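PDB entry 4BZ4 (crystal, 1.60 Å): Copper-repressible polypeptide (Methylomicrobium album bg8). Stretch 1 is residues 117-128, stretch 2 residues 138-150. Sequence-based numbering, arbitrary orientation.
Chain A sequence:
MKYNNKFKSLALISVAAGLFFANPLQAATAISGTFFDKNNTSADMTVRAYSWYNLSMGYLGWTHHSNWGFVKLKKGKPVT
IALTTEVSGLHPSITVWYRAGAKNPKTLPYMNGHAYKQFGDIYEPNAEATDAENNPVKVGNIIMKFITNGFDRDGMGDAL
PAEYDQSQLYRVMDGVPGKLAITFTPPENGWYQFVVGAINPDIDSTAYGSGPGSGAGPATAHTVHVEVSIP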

# COMPACT_ATOMS: atom_id res chain seq x y z
N LYS A 117 -0.67 -0.16 -10.16
CA LYS A 117 -0.93 1.28 -10.16
C LYS A 117 -1.47 1.67 -8.75
O LYS A 117 -2.23 0.91 -8.13
N GLN A 118 -1.08 2.84 -8.26
CA GLN A 118 -1.40 3.28 -6.90
C GLN A 118 -2.88 3.70 -6.70
O GLN A 118 -3.28 3.91 -5.57
N PHE A 119 -3.56 3.84 -7.83
CA PHE A 119 -5.00 4.23 -7.87
C PHE A 119 -5.61 3.44 -9.01
O PHE A 119 -4.86 2.83 -9.79
N GLY A 120 -6.91 3.48 -9.13
CA GLY A 120 -7.59 2.70 -10.16
C GLY A 120 -7.91 1.29 -9.73
O GLY A 120 -7.42 0.76 -8.74
N ASP A 121 -8.86 0.74 -10.48
CA ASP A 121 -9.45 -0.51 -10.12
C ASP A 121 -8.70 -1.63 -10.84
O ASP A 121 -8.11 -1.41 -11.90
N ILE A 122 -8.77 -2.83 -10.27
CA ILE A 122 -8.09 -4.00 -10.83
C ILE A 122 -9.12 -5.08 -11.10
O ILE A 122 -9.98 -5.34 -10.28
N TYR A 123 -8.99 -5.74 -12.27
CA TYR A 123 -9.86 -6.77 -12.64
C TYR A 123 -9.13 -7.89 -13.34
O TYR A 123 -8.53 -7.64 -14.34
N GLU A 124 -9.13 -9.07 -12.75
CA GLU A 124 -8.56 -10.26 -13.42
C GLU A 124 -9.54 -11.41 -13.29
O GLU A 124 -9.61 -12.04 -12.22
N PRO A 125 -10.38 -11.61 -14.33
CA PRO A 125 -11.39 -12.64 -14.25
C PRO A 125 -10.73 -14.04 -14.29
O PRO A 125 -9.72 -14.19 -14.95
N ASN A 126 -11.30 -14.98 -13.53
CA ASN A 126 -10.92 -16.39 -13.57
C ASN A 126 -9.44 -16.51 -13.37
O ASN A 126 -8.75 -17.16 -14.11
N ALA A 127 -8.93 -15.85 -12.32
CA ALA A 127 -7.53 -15.71 -12.13
C ALA A 127 -6.91 -17.03 -11.68
O ALA A 127 -7.50 -17.77 -10.89
N GLU A 128 -5.72 -17.27 -12.19
CA GLU A 128 -4.86 -18.37 -11.75
C GLU A 128 -3.47 -17.89 -11.29
O GLU A 128 -2.88 -16.94 -11.87
N LYS A 138 -6.55 -22.05 -8.68
CA LYS A 138 -7.55 -21.16 -9.22
C LYS A 138 -8.00 -20.26 -8.08
O LYS A 138 -8.39 -20.74 -7.02
N VAL A 139 -7.90 -18.95 -8.32
CA VAL A 139 -8.15 -17.95 -7.31
C VAL A 139 -9.54 -17.36 -7.40
O VAL A 139 -10.01 -16.70 -6.47
N GLY A 140 -10.22 -17.58 -8.52
CA GLY A 140 -11.47 -16.89 -8.75
C GLY A 140 -11.26 -15.50 -9.34
O GLY A 140 -10.18 -15.14 -9.75
N ASN A 141 -12.34 -14.77 -9.48
CA ASN A 141 -12.30 -13.44 -10.13
C ASN A 141 -11.63 -12.53 -9.11
O ASN A 141 -12.06 -12.52 -7.98
N ILE A 142 -10.57 -11.86 -9.49
CA ILE A 142 -10.02 -10.79 -8.62
C ILE A 142 -10.66 -9.50 -9.04
O ILE A 142 -10.43 -9.06 -10.19
N ILE A 143 -11.44 -8.91 -8.15
CA ILE A 143 -12.07 -7.61 -8.42
C ILE A 143 -11.63 -6.71 -7.23
O ILE A 143 -11.95 -7.04 -6.07
N MET A 144 -10.86 -5.70 -7.54
CA MET A 144 -10.36 -4.74 -6.52
C MET A 144 -10.83 -3.32 -6.89
O MET A 144 -10.35 -2.75 -7.87
N LYS A 145 -11.79 -2.80 -6.12
CA LYS A 145 -12.39 -1.51 -6.36
C LYS A 145 -11.60 -0.54 -5.51
O LYS A 145 -11.49 -0.70 -4.29
N PHE A 146 -11.02 0.45 -6.14
CA PHE A 146 -10.25 1.48 -5.43
C PHE A 146 -11.06 2.22 -4.44
O PHE A 146 -12.17 2.64 -4.75
N ILE A 147 -10.53 2.36 -3.24
CA ILE A 147 -11.20 3.08 -2.13
C ILE A 147 -10.51 4.39 -1.84
O ILE A 147 -11.11 5.45 -1.94
N THR A 148 -9.19 4.37 -1.57
CA THR A 148 -8.47 5.57 -1.24
C THR A 148 -6.97 5.28 -1.27
O THR A 148 -6.54 4.07 -1.34
N ASN A 149 -6.16 6.29 -1.19
CA ASN A 149 -4.73 6.11 -1.01
C ASN A 149 -4.19 7.31 -0.27
O ASN A 149 -4.91 8.27 -0.00
N GLY A 150 -2.89 7.29 0.03
CA GLY A 150 -2.22 8.44 0.56
C GLY A 150 -0.76 8.19 0.69
O GLY A 150 -0.33 7.01 0.76

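Residues 122-124 run antiparallel to the strand 138-150, and the side chains alternate between the two faces of the sheet. I122 and I142 cover the most surface here, followed by F146.

I122 sits opposite M144, and the two are joined by paired backbone hydrogen bonds. Their side chains lie on the same face. Both have chi1 m and chi2 t, and I122 CB is 3.9 Å from M144 CB. I122 also reaches diagonally to I142, with I122 CG2 to I142 CG2 at 4.5 Å.

I142, also m and t, shares this face with E124 and A127. I142 CD1 lies 3.9 Å from A127 CB and 3.7 Å from E124 OE1. E124 is extended, with chi1 and chi2 both t. A127 CB is also 4.2 Å from V139 CB. Y123 and I143 occupy the other face. Y123 is chi1 t, and I143 CG1 meets the edge of the Y123 ring, 3.8 Å from Y123 CD1.

F146 points toward stretch 1 with chi1 t. F119 CB lies over one face of the F146 ring, 4.3 Å from the centroid of that ring, in a CH-pi contact. D121, chi1 m, brings its carboxylate to the backbone of F146: F146 N donates to D121 OD1 at 2.7 Å. This side-chain acceptor continues the bonding beyond the I122-M144 pair. Farther along, N149, chi1 p, points toward stretch 1, and N149 ND2 donates to Q118 O at 3.0 Å.

At the corner, the CB of N141 points away, but the chi1 m side chain brings its end back. N141 OD1 accepts from N126 N at 2.8 Å. The register shifts here in a beta bulge. One water bridges the strands, its O donating to A127 O at 2.6 Å and accepting from G140 N at 2.7 Å.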

# COMPACT_ATOMS: atom_id res chain seq x y z
CB LYS A 117 -2.00 1.63 -11.25
CG LYS A 117 -2.07 3.11 -11.57
CD LYS A 117 -0.90 3.60 -12.38
CE LYS A 117 -1.03 5.10 -12.73
NZ LYS A 117 0.11 5.53 -13.54
CB GLN A 118 -0.46 4.41 -6.41
CG GLN A 118 1.03 4.12 -6.54
CD GLN A 118 1.56 4.21 -7.98
OE1 GLN A 118 0.88 4.59 -8.94
NE2 GLN A 118 2.82 3.89 -8.12
CB PHE A 119 -5.23 5.75 -8.02
CG PHE A 119 -4.46 6.39 -9.12
CD1 PHE A 119 -4.96 6.46 -10.43
CD2 PHE A 119 -3.20 6.93 -8.88
CE1 PHE A 119 -4.23 7.06 -11.42
CE2 PHE A 119 -2.46 7.52 -9.92
CZ PHE A 119 -3.00 7.62 -11.20
CB ASP A 121 -10.91 -0.51 -10.55
CG ASP A 121 -11.75 0.48 -9.77
OD1 ASP A 121 -11.35 0.97 -8.75
OD2 ASP A 121 -12.86 0.80 -10.20
CB ILE A 122 -7.06 -4.50 -9.84
CG1 ILE A 122 -5.92 -3.53 -9.78
CG2 ILE A 122 -6.58 -5.92 -10.20
CD1 ILE A 122 -5.02 -3.81 -8.63
CB TYR A 123 -10.96 -6.21 -13.52
CG TYR A 123 -11.98 -7.26 -13.97
CD1 TYR A 123 -12.56 -8.12 -13.08
CD2 TYR A 123 -12.43 -7.31 -15.30
CE1 TYR A 123 -13.50 -9.07 -13.49
CE2 TYR A 123 -13.36 -8.25 -15.72
CZ TYR A 123 -13.94 -9.10 -14.82
OH TYR A 123 -14.88 -10.07 -15.20
CB GLU A 124 -7.26 -10.63 -12.75
CG GLU A 124 -6.48 -11.77 -13.47
CD GLU A 124 -5.22 -12.23 -12.74
OE1 GLU A 124 -4.90 -11.79 -11.61
OE2 GLU A 124 -4.47 -13.06 -13.30
CB PRO A 125 -12.25 -12.42 -15.51
CG PRO A 125 -11.34 -11.72 -16.47
CD PRO A 125 -10.39 -10.90 -15.62
CB ASN A 126 -11.36 -17.02 -14.92
CG ASN A 126 -12.85 -17.11 -15.01
OD1 ASN A 126 -13.50 -17.49 -14.05
ND2 ASN A 126 -13.42 -16.74 -16.14
CB ALA A 127 -7.21 -14.65 -11.06
CB GLU A 128 -4.65 -19.40 -12.87
CG GLU A 128 -5.90 -19.78 -13.57
CD GLU A 128 -5.70 -20.98 -14.48
OE1 GLU A 128 -4.62 -21.10 -15.12
OE2 GLU A 128 -6.65 -21.79 -14.52
CB LYS A 138 -8.72 -21.95 -9.81
CG LYS A 138 -8.30 -22.69 -11.07
CD LYS A 138 -9.48 -23.36 -11.72
CE LYS A 138 -9.06 -24.26 -12.86
NZ LYS A 138 -10.27 -24.88 -13.46
CB VAL A 139 -7.09 -16.83 -7.45
CG1 VAL A 139 -7.45 -15.64 -6.56
CG2 VAL A 139 -5.73 -17.40 -7.12
CB ASN A 141 -13.69 -12.94 -10.40
CG ASN A 141 -14.38 -13.64 -11.56
OD1 ASN A 141 -13.77 -14.14 -12.49
ND2 ASN A 141 -15.69 -13.66 -11.50
CB ILE A 142 -8.55 -10.68 -8.76
CG1 ILE A 142 -7.91 -11.95 -8.19
CG2 ILE A 142 -8.01 -9.50 -7.94
CD1 ILE A 142 -6.43 -12.03 -8.30
CB ILE A 143 -13.62 -7.69 -8.52
CG1 ILE A 143 -14.04 -8.70 -9.62
CG2 ILE A 143 -14.21 -6.30 -8.60
CD1 ILE A 143 -15.54 -9.01 -9.63
CB MET A 144 -8.84 -4.88 -6.39
CG MET A 144 -8.47 -6.27 -5.83
SD MET A 144 -6.71 -6.58 -5.96
CE MET A 144 -6.08 -5.28 -4.85
CB LYS A 145 -13.85 -1.47 -5.90
CG LYS A 145 -14.74 -2.54 -6.52
CD LYS A 145 -16.17 -2.35 -6.07
CE LYS A 145 -17.10 -3.48 -6.52
NZ LYS A 145 -18.46 -3.16 -6.00
CB PHE A 146 -9.65 2.44 -6.44
CG PHE A 146 -8.89 3.57 -5.81
CD1 PHE A 146 -7.60 3.36 -5.38
CD2 PHE A 146 -9.50 4.78 -5.53
CE1 PHE A 146 -6.88 4.36 -4.83
CE2 PHE A 146 -8.79 5.79 -4.92
CZ PHE A 146 -7.48 5.60 -4.54
CB ILE A 147 -11.32 2.20 -0.85
CG1 ILE A 147 -12.18 0.96 -1.12
CG2 ILE A 147 -11.76 3.02 0.34
CD1 ILE A 147 -13.61 1.23 -1.51
CB THR A 148 -8.88 6.13 0.15
OG1 THR A 148 -8.41 7.50 0.26
CG2 THR A 148 -8.36 5.35 1.27
CB ASN A 149 -3.99 5.76 -2.33
CG ASN A 149 -3.82 6.93 -3.27
OD1 ASN A 149 -3.77 8.11 -2.83
ND2 ASN A 149 -3.67 6.66 -4.50
O HOH W 1 -9.92 -18.75 -10.98